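PDB 2YNQ: ESSB from Geobacillus thermodenitrificans, which probably serves as a membrane component of the type VII secretion system, this chain being its extracellular, mostly helical domain. Local coordinates for residues V42-L47 with Y77-I82; Q9-Q14 with I28-D33. All coordinates share one frame; numbering follows the deposited sequence.

Interaction 1. Residues V42-L47 with Y77-I82; sequences VIQYEL and YMLYWI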
ATOM      1  N   VAL D  42     -19.359 -15.007   7.710  1.00 40.14           N
ATOM      2  CA  VAL D  42     -18.936 -15.314   6.347  1.00 38.43           C
ATOM      3  C   VAL D  42     -18.865 -14.045   5.487  1.00 37.99           C
ATOM      4  O   VAL D  42     -18.020 -13.947   4.595  1.00 37.70           O
ATOM      5  CB  VAL D  42     -19.834 -16.419   5.691  1.00 39.64           C
ATOM      6  CG1 VAL D  42     -21.300 -15.975   5.552  1.00 38.43           C
ATOM      7  CG2 VAL D  42     -19.263 -16.888   4.340  1.00 38.21           C
ATOM      8  N   ILE D  43     -19.737 -13.069   5.747  1.00 37.60           N
ATOM      9  CA  ILE D  43     -19.748 -11.841   4.953  1.00 37.13           C
ATOM     10  C   ILE D  43     -18.582 -10.932   5.395  1.00 37.55           C
ATOM     11  O   ILE D  43     -17.872 -10.369   4.562  1.00 36.54           O
ATOM     12  CB  ILE D  43     -21.126 -11.111   5.015  1.00 37.75           C
ATOM     13  CG1 ILE D  43     -22.288 -12.041   4.583  1.00 36.89           C
ATOM     14  CG2 ILE D  43     -21.095  -9.802   4.243  1.00 37.00           C
ATOM     15  CD1 ILE D  43     -22.197 -12.660   3.178  1.00 35.87           C
ATOM     16  N   GLN D  44     -18.363 -10.824   6.705  1.00 37.71           N
ATOM     17  CA  GLN D  44     -17.144 -10.199   7.189  1.00 37.74           C
ATOM     18  C   GLN D  44     -15.903 -10.800   6.503  1.00 37.91           C
ATOM     19  O   GLN D  44     -14.983 -10.065   6.131  1.00 37.23           O
ATOM     20  CB  GLN D  44     -17.033 -10.328   8.712  1.00 38.41           C
ATOM     21  CG  GLN D  44     -18.063  -9.520   9.499  1.00 38.30           C
ATOM     22  CD  GLN D  44     -18.009  -9.845  10.977  1.00 38.86           C
ATOM     23  OE1 GLN D  44     -17.640 -10.957  11.359  1.00 39.84           O
ATOM     24  NE2 GLN D  44     -18.382  -8.884  11.819  1.00 35.29           N
ATOM     25  N   TYR D  45     -15.901 -12.126   6.327  1.00 38.46           N
ATOM     26  CA  TYR D  45     -14.802 -12.847   5.683  1.00 38.27           C
ATOM     27  C   TYR D  45     -14.607 -12.398   4.249  1.00 38.07           C
ATOM     28  O   TYR D  45     -13.475 -12.134   3.822  1.00 38.34           O
ATOM     29  CB  TYR D  45     -15.052 -14.365   5.709  1.00 38.91           C
ATOM     30  CG  TYR D  45     -14.096 -15.156   4.838  1.00 40.08           C
ATOM     31  CD1 TYR D  45     -12.757 -15.280   5.189  1.00 40.32           C
ATOM     32  CD2 TYR D  45     -14.528 -15.766   3.650  1.00 39.92           C
ATOM     33  CE1 TYR D  45     -11.865 -15.992   4.380  1.00 43.08           C
ATOM     34  CE2 TYR D  45     -13.648 -16.484   2.831  1.00 40.05           C
ATOM     35  CZ  TYR D  45     -12.311 -16.599   3.201  1.00 43.34           C
ATOM     36  OH  TYR D  45     -11.395 -17.303   2.418  1.00 42.51           O
ATOM     37  N   GLU D  46     -15.715 -12.324   3.506  1.00 37.44           N
ATOM     38  CA  GLU D  46     -15.698 -11.907   2.113  1.00 36.42           C
ATOM     39  C   GLU D  46     -15.144 -10.493   1.970  1.00 36.14           C
ATOM     40  O   GLU D  46     -14.272 -10.250   1.118  1.00 36.26           O
ATOM     41  CB  GLU D  46     -17.101 -11.983   1.478  1.00 36.11           C
ATOM     42  CG  GLU D  46     -17.653 -13.406   1.300  1.00 36.02           C
ATOM     43  CD  GLU D  46     -19.127 -13.441   0.813  1.00 38.24           C
ATOM     44  OE1 GLU D  46     -19.680 -12.408   0.368  1.00 36.60           O
ATOM     45  OE2 GLU D  46     -19.751 -14.522   0.874  1.00 38.44           O
ATOM     46  N   LEU D  47     -15.659  -9.570   2.784  1.00 35.37           N
ATOM     47  CA  LEU D  47     -15.275  -8.160   2.719  1.00 35.50           C
ATOM     48  C   LEU D  47     -13.808  -7.969   3.119  1.00 35.14           C
ATOM     49  O   LEU D  47     -13.023  -7.354   2.397  1.00 34.95           O
ATOM     50  CB  LEU D  47     -16.187  -7.316   3.614  1.00 35.50           C
ATOM     51  CG  LEU D  47     -16.088  -5.792   3.458  1.00 37.14           C
ATOM     52  CD1 LEU D  47     -16.155  -5.362   1.969  1.00 36.74           C
ATOM     53  CD2 LEU D  47     -17.163  -5.062   4.298  1.00 36.08           C
ATOM     54  N   TYR D  77      -9.637  -9.239  13.638  1.00 41.34           N
ATOM     55  CA  TYR D  77      -8.733  -9.133  12.501  1.00 40.21           C
ATOM     56  C   TYR D  77      -9.453  -8.765  11.221  1.00 38.79           C
ATOM     57  O   TYR D  77      -8.938  -7.974  10.422  1.00 38.06           O
ATOM     58  CB  TYR D  77      -7.918 -10.409  12.319  1.00 40.89           C
ATOM     59  CG  TYR D  77      -6.779 -10.525  13.306  1.00 43.51           C
ATOM     60  CD1 TYR D  77      -5.548  -9.912  13.046  1.00 43.65           C
ATOM     61  CD2 TYR D  77      -6.932 -11.234  14.516  1.00 45.54           C
ATOM     62  CE1 TYR D  77      -4.494 -10.001  13.959  1.00 46.27           C
ATOM     63  CE2 TYR D  77      -5.867 -11.328  15.438  1.00 48.03           C
ATOM     64  CZ  TYR D  77      -4.658 -10.702  15.137  1.00 49.26           C
ATOM     65  OH  TYR D  77      -3.587 -10.784  16.002  1.00 55.51           O
ATOM     66  N   MET D  78     -10.648  -9.311  11.041  1.00 38.03           N
ATOM     67  CA  MET D  78     -11.461  -8.959   9.896  1.00 37.31           C
ATOM     68  C   MET D  78     -11.881  -7.506   9.970  1.00 36.71           C
ATOM     69  O   MET D  78     -11.777  -6.777   8.982  1.00 36.34           O
ATOM     70  CB  MET D  78     -12.682  -9.878   9.811  1.00 38.15           C
ATOM     71  CG  MET D  78     -12.290 -11.323   9.476  1.00 39.28           C
ATOM     72  SD  MET D  78     -13.722 -12.414   9.344  1.00 44.45           S
ATOM     73  CE  MET D  78     -12.916 -14.007   9.231  1.00 42.05           C
ATOM     74  N   LEU D  79     -12.317  -7.069  11.150  1.00 36.84           N
ATOM     75  CA  LEU D  79     -12.725  -5.688  11.344  1.00 36.53           C
ATOM     76  C   LEU D  79     -11.561  -4.739  11.135  1.00 36.27           C
ATOM     77  O   LEU D  79     -11.720  -3.700  10.487  1.00 36.40           O
ATOM     78  CB  LEU D  79     -13.357  -5.486  12.725  1.00 37.42           C
ATOM     79  CG  LEU D  79     -14.718  -6.174  12.898  1.00 38.93           C
ATOM     80  CD1 LEU D  79     -15.236  -6.118  14.378  1.00 36.17           C
ATOM     81  CD2 LEU D  79     -15.743  -5.612  11.903  1.00 35.68           C
ATOM     82  N   TYR D  80     -10.387  -5.103  11.651  1.00 36.54           N
ATOM     83  CA  TYR D  80      -9.183  -4.313  11.433  1.00 36.49           C
ATOM     84  C   TYR D  80      -8.984  -4.031   9.940  1.00 36.73           C
ATOM     85  O   TYR D  80      -8.856  -2.877   9.538  1.00 36.94           O
ATOM     86  CB  TYR D  80      -7.957  -5.027  11.975  1.00 36.31           C
ATOM     87  CG  TYR D  80      -6.682  -4.312  11.616  1.00 36.98           C
ATOM     88  CD1 TYR D  80      -6.168  -3.327  12.446  1.00 37.95           C
ATOM     89  CD2 TYR D  80      -5.986  -4.608  10.433  1.00 37.34           C
ATOM     90  CE1 TYR D  80      -4.989  -2.648  12.117  1.00 39.42           C
ATOM     91  CE2 TYR D  80      -4.806  -3.938  10.101  1.00 36.38           C
ATOM     92  CZ  TYR D  80      -4.319  -2.952  10.951  1.00 38.58           C
ATOM     93  OH  TYR D  80      -3.157  -2.259  10.667  1.00 39.50           O
ATOM     94  N   TRP D  81      -8.967  -5.085   9.124  1.00 36.23           N
ATOM     95  CA  TRP D  81      -8.678  -4.912   7.705  1.00 36.34           C
ATOM     96  C   TRP D  81      -9.779  -4.186   6.955  1.00 36.29           C
ATOM     97  O   TRP D  81      -9.505  -3.442   6.004  1.00 36.46           O
ATOM     98  CB  TRP D  81      -8.317  -6.253   7.047  1.00 36.29           C
ATOM     99  CG  TRP D  81      -6.926  -6.662   7.467  1.00 36.68           C
ATOM    100  CD1 TRP D  81      -6.583  -7.669   8.328  1.00 36.31           C
ATOM    101  CD2 TRP D  81      -5.693  -6.010   7.093  1.00 35.04           C
ATOM    102  NE1 TRP D  81      -5.212  -7.693   8.498  1.00 37.68           N
ATOM    103  CE2 TRP D  81      -4.645  -6.698   7.736  1.00 36.33           C
ATOM    104  CE3 TRP D  81      -5.380  -4.923   6.262  1.00 34.63           C
ATOM    105  CZ2 TRP D  81      -3.299  -6.328   7.585  1.00 36.12           C
ATOM    106  CZ3 TRP D  81      -4.044  -4.555   6.110  1.00 35.05           C
ATOM    107  CH2 TRP D  81      -3.020  -5.258   6.770  1.00 34.94           C
ATOM    108  N   ILE D  82     -11.021  -4.376   7.391  1.00 36.18           N
ATOM    109  CA  ILE D  82     -12.125  -3.683   6.775  1.00 35.73           C
ATOM    110  C   ILE D  82     -11.997  -2.176   7.050  1.00 36.63           C
ATOM    111  O   ILE D  82     -12.189  -1.347   6.139  1.00 36.49           O
ATOM    112  CB  ILE D  82     -13.494  -4.228   7.257  1.00 35.89           C
ATOM    113  CG1 ILE D  82     -13.723  -5.657   6.732  1.00 34.93           C
ATOM    114  CG2 ILE D  82     -14.622  -3.273   6.836  1.00 33.65           C
ATOM    115  CD1 ILE D  82     -14.892  -6.447   7.415  1.00 30.43           C
TER
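The Tyr45 ring receives Met78 at its edge, where CE lies near the ring plane; the methyl comes closest to the Tyr45 side chain at CB, 4.1 Å away. On the opposing helix the indole of Trp81 carries Tyr80 on one face, with Tyr80 CE2 3.6 Å above the plane and over its centre, while Trp81 CG sits in plane at the edge of the Tyr80 ring. Tyr80 packs on helices 89-99 and 102-118, while Trp81 touches Leu104 and, on helix 41-53, Val52; Trp81 NE1 is bonded to Ser66 O. Met78, its chain extended beyond CG (chi2 -179°), reaches across to the backbone of helix 41-53 and sets SD 3.7 Å from Tyr45 N. Helices 41-53 and 75-85 pack in the interior of this helical extracellular domain of the EssB (YukC) family, their local axes 9.3 Å apart and their N-to-C directions inclined by 40°. Leu47 and Ile82 cross at about a right angle, Leu47 CG lying against Ile82 CG1 and Leu47 CD2 meeting Ile82 CG2 at 4.0 Å. Ile82 CD1 also reaches Gln44 O, at 3.8 Å. An alanine at Leu47 would probably leave Ile82 CG1 and CG2 without their leucine partners and open a gap between the helices. Gln44 NE2 is hydrogen-bonded to Pro36 O and Glu75 OE2 and lies 4.2 Å from Leu79 CD2, a van der Waals approach.

Interaction 2. Residues Q9-Q14 with I28-D33; sequences QEAYIQ and ITTLED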
ATOM      1  N   GLN D   9     -30.192  -8.473   2.927  0.50 49.29           N
ATOM      2  CA  GLN D   9     -30.311  -9.872   2.513  0.50 49.32           C
ATOM      3  C   GLN D   9     -29.780 -10.071   1.097  0.50 48.92           C
ATOM      4  O   GLN D   9     -28.971 -10.965   0.846  0.50 48.53           O
ATOM      5  CB  GLN D   9     -31.791 -10.299   2.624  0.50 50.87           C
ATOM      6  CG  GLN D   9     -32.143 -11.736   2.236  0.50 50.67           C
ATOM      7  CD  GLN D   9     -33.625 -12.096   2.528  0.50 52.17           C
ATOM      8  OE1 GLN D   9     -34.071 -12.097   3.687  0.50 51.66           O
ATOM      9  NE2 GLN D   9     -34.377 -12.410   1.470  0.50 50.32           N
ATOM     10  N   GLU D  10     -30.215  -9.208   0.188  1.00 49.36           N
ATOM     11  CA  GLU D  10     -29.840  -9.258  -1.233  1.00 49.66           C
ATOM     12  C   GLU D  10     -28.359  -8.911  -1.517  1.00 47.88           C
ATOM     13  O   GLU D  10     -27.718  -9.552  -2.357  1.00 48.07           O
ATOM     14  CB  GLU D  10     -30.762  -8.365  -2.074  1.00 50.92           C
ATOM     15  CG  GLU D  10     -32.220  -8.835  -2.116  1.00 56.02           C
ATOM     16  CD  GLU D  10     -33.153  -7.866  -2.870  1.00 62.87           C
ATOM     17  OE1 GLU D  10     -32.814  -6.656  -3.020  1.00 65.67           O
ATOM     18  OE2 GLU D  10     -34.246  -8.312  -3.299  1.00 65.52           O
ATOM     19  N   ALA D  11     -27.827  -7.908  -0.821  1.00 46.69           N
ATOM     20  CA  ALA D  11     -26.427  -7.491  -0.985  1.00 44.77           C
ATOM     21  C   ALA D  11     -25.454  -8.585  -0.558  1.00 43.59           C
ATOM     22  O   ALA D  11     -24.414  -8.767  -1.192  1.00 42.90           O
ATOM     23  CB  ALA D  11     -26.146  -6.194  -0.210  1.00 44.55           C
ATOM     24  N   TYR D  12     -25.811  -9.308   0.509  1.00 43.32           N
ATOM     25  CA  TYR D  12     -25.070 -10.486   0.967  1.00 42.46           C
ATOM     26  C   TYR D  12     -24.996 -11.592  -0.083  1.00 42.62           C
ATOM     27  O   TYR D  12     -23.948 -12.208  -0.246  1.00 42.35           O
ATOM     28  CB  TYR D  12     -25.675 -11.060   2.246  1.00 42.68           C
ATOM     29  CG  TYR D  12     -25.529 -10.191   3.478  1.00 42.67           C
ATOM     30  CD1 TYR D  12     -24.707  -9.060   3.479  1.00 42.26           C
ATOM     31  CD2 TYR D  12     -26.227 -10.497   4.641  1.00 43.36           C
ATOM     32  CE1 TYR D  12     -24.586  -8.265   4.606  1.00 43.12           C
ATOM     33  CE2 TYR D  12     -26.110  -9.718   5.774  1.00 44.92           C
ATOM     34  CZ  TYR D  12     -25.287  -8.605   5.752  1.00 45.74           C
ATOM     35  OH  TYR D  12     -25.170  -7.840   6.886  1.00 48.98           O
ATOM     36  N   ILE D  13     -26.108 -11.844  -0.777  1.00 43.05           N
ATOM     37  CA  ILE D  13     -26.144 -12.846  -1.820  1.00 43.34           C
ATOM     38  C   ILE D  13     -25.291 -12.323  -2.965  1.00 43.11           C
ATOM     39  O   ILE D  13     -24.453 -13.041  -3.515  1.00 42.89           O
ATOM     40  CB  ILE D  13     -27.598 -13.139  -2.303  1.00 44.47           C
ATOM     41  CG1 ILE D  13     -28.433 -13.828  -1.210  1.00 45.34           C
ATOM     42  CG2 ILE D  13     -27.616 -13.900  -3.632  1.00 43.85           C
ATOM     43  CD1 ILE D  13     -27.869 -15.177  -0.672  1.00 47.60           C
ATOM     44  N   GLN D  14     -25.490 -11.056  -3.296  1.00 43.18           N
ATOM     45  CA  GLN D  14     -24.732 -10.433  -4.373  1.00 43.89           C
ATOM     46  C   GLN D  14     -23.211 -10.403  -4.124  1.00 42.04           C
ATOM     47  O   GLN D  14     -22.430 -10.691  -5.030  1.00 41.94           O
ATOM     48  CB  GLN D  14     -25.293  -9.046  -4.676  1.00 44.60           C
ATOM     49  CG  GLN D  14     -24.572  -8.298  -5.780  1.00 50.15           C
ATOM     50  CD  GLN D  14     -25.200  -6.920  -6.035  1.00 58.02           C
ATOM     51  OE1 GLN D  14     -26.441  -6.786  -6.068  1.00 61.48           O
ATOM     52  NE2 GLN D  14     -24.349  -5.888  -6.196  1.00 57.52           N
ATOM     53  N   ILE D  28     -16.593  -4.957  -2.537  1.00 38.11           N
ATOM     54  CA  ILE D  28     -16.389  -3.760  -1.733  1.00 37.91           C
ATOM     55  C   ILE D  28     -17.474  -2.721  -1.976  1.00 39.21           C
ATOM     56  O   ILE D  28     -18.084  -2.279  -1.020  1.00 38.55           O
ATOM     57  CB  ILE D  28     -14.960  -3.171  -1.932  1.00 38.29           C
ATOM     58  CG1 ILE D  28     -13.946  -4.050  -1.191  1.00 36.95           C
ATOM     59  CG2 ILE D  28     -14.860  -1.695  -1.463  1.00 35.79           C
ATOM     60  CD1 ILE D  28     -12.500  -3.919  -1.685  1.00 34.25           C
ATOM     61  N   THR D  29     -17.747  -2.366  -3.236  1.00 40.37           N
ATOM     62  CA  THR D  29     -18.800  -1.395  -3.506  1.00 42.58           C
ATOM     63  C   THR D  29     -20.206  -1.913  -3.201  1.00 42.48           C
ATOM     64  O   THR D  29     -21.088  -1.143  -2.815  1.00 43.52           O
ATOM     65  CB  THR D  29     -18.731  -0.794  -4.927  1.00 43.69           C
ATOM     66  OG1 THR D  29     -18.791  -1.839  -5.876  1.00 46.62           O
ATOM     67  CG2 THR D  29     -17.425  -0.030  -5.127  1.00 44.98           C
ATOM     68  N   THR D  30     -20.411  -3.217  -3.321  1.00 42.20           N
ATOM     69  CA  THR D  30     -21.700  -3.803  -2.933  1.00 41.74           C
ATOM     70  C   THR D  30     -21.998  -3.574  -1.453  1.00 41.53           C
ATOM     71  O   THR D  30     -23.141  -3.341  -1.071  1.00 41.40           O
ATOM     72  CB  THR D  30     -21.747  -5.304  -3.278  1.00 41.46           C
ATOM     73  OG1 THR D  30     -21.686  -5.435  -4.698  1.00 40.94           O
ATOM     74  CG2 THR D  30     -23.032  -5.971  -2.769  1.00 40.05           C
ATOM     75  N   LEU D  31     -20.952  -3.595  -0.637  1.00 40.94           N
ATOM     76  CA  LEU D  31     -21.125  -3.622   0.793  1.00 41.06           C
ATOM     77  C   LEU D  31     -20.805  -2.310   1.461  1.00 42.27           C
ATOM     78  O   LEU D  31     -20.897  -2.210   2.677  1.00 43.54           O
ATOM     79  CB  LEU D  31     -20.287  -4.736   1.398  1.00 39.68           C
ATOM     80  CG  LEU D  31     -20.804  -6.129   1.083  1.00 39.13           C
ATOM     81  CD1 LEU D  31     -19.901  -7.183   1.676  1.00 36.55           C
ATOM     82  CD2 LEU D  31     -22.271  -6.312   1.548  1.00 38.68           C
ATOM     83  N   GLU D  32     -20.465  -1.287   0.676  1.00 43.39           N
ATOM     84  CA  GLU D  32     -19.918  -0.057   1.229  1.00 43.42           C
ATOM     85  C   GLU D  32     -20.858   0.700   2.180  1.00 43.70           C
ATOM     86  O   GLU D  32     -20.389   1.324   3.124  1.00 43.45           O
ATOM     87  CB  GLU D  32     -19.406   0.848   0.117  1.00 44.17           C
ATOM     88  CG  GLU D  32     -20.496   1.472  -0.725  1.00 49.48           C
ATOM     89  CD  GLU D  32     -19.979   2.121  -2.007  1.00 54.48           C
ATOM     90  OE1 GLU D  32     -18.732   2.227  -2.180  1.00 54.87           O
ATOM     91  OE2 GLU D  32     -20.839   2.509  -2.841  1.00 56.12           O
ATOM     92  N   ASP D  33     -22.168   0.635   1.957  1.00 43.98           N
ATOM     93  CA  ASP D  33     -23.109   1.346   2.826  1.00 44.54           C
ATOM     94  C   ASP D  33     -23.468   0.591   4.095  1.00 44.11           C
ATOM     95  O   ASP D  33     -24.337   1.031   4.853  1.00 44.55           O
ATOM     96  CB  ASP D  33     -24.392   1.685   2.072  1.00 46.05           C
ATOM     97  CG  ASP D  33     -24.156   2.646   0.921  1.00 48.60           C
ATOM     98  OD1 ASP D  33     -23.244   3.495   1.025  1.00 50.41           O
ATOM     99  OD2 ASP D  33     -24.883   2.547  -0.097  1.00 51.15           O
TER
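Ala11 and Thr30 mark the close approach of helices 7-19 and 24-31, their CA atoms 6.3 Å apart. The small alanine side chain lets the Thr30 methyl come in against the helix backbone: CG2 lies 3.5 Å from Ala11 O and 4.0 Å from Ala11 CB. Thr30 has this methyl anti to its own backbone N (chi1 -65° for OG1), an arrangement that turns CG2 to the neighbouring helix and leaves OG1 beside the backbone N. On the buried flank Leu31 adds a second apolar touch, its CD2 sitting at the edge of the Tyr12 ring, near the ring plane and 4.1 Å from CD1; the two side chains cross at about a right angle. The arrangement is a helical hairpin, consecutive helices joined by a short connection, at the amino-terminal end of this extracellular fragment. Helix 41-53 closes the apolar flank, where Ile43 touches both Tyr12 and Leu31. The other flank is exposed and much looser. There Gln14, extended beyond CG (chi2 179°), stretches past the threonine methyl and offers NE2 to Thr30 OG1 at 3.1 Å. With an N-H...O angle of 134° this hydrogen bond is bent and weak. Thr30 OG1 has a stronger partner within its own helix, Asp26 O, which is likely to fix the hydroxyl more firmly than the solvent-facing glutamine does.

How the interactions relate
Helix 41-53 is the element that joins the two contacts. Interaction 1 uses one of its sides to hold helix 75-85, near the middle of the chain, whereas interaction 2 pairs helices 7-19 and 24-31 some 13 Å away, centre to centre, and nearer the surface. Leu47 bridges them, packing in interaction 1 while its CD1 lies 4.0 Å from Ile28 CA. Chemistry follows position: between its two segments the buried contact relies on van der Waals packing alone, a thioether on backbone and branched chains on each other, while the partly exposed one combines a tight apolar seam with a weak polar bond at its open margin.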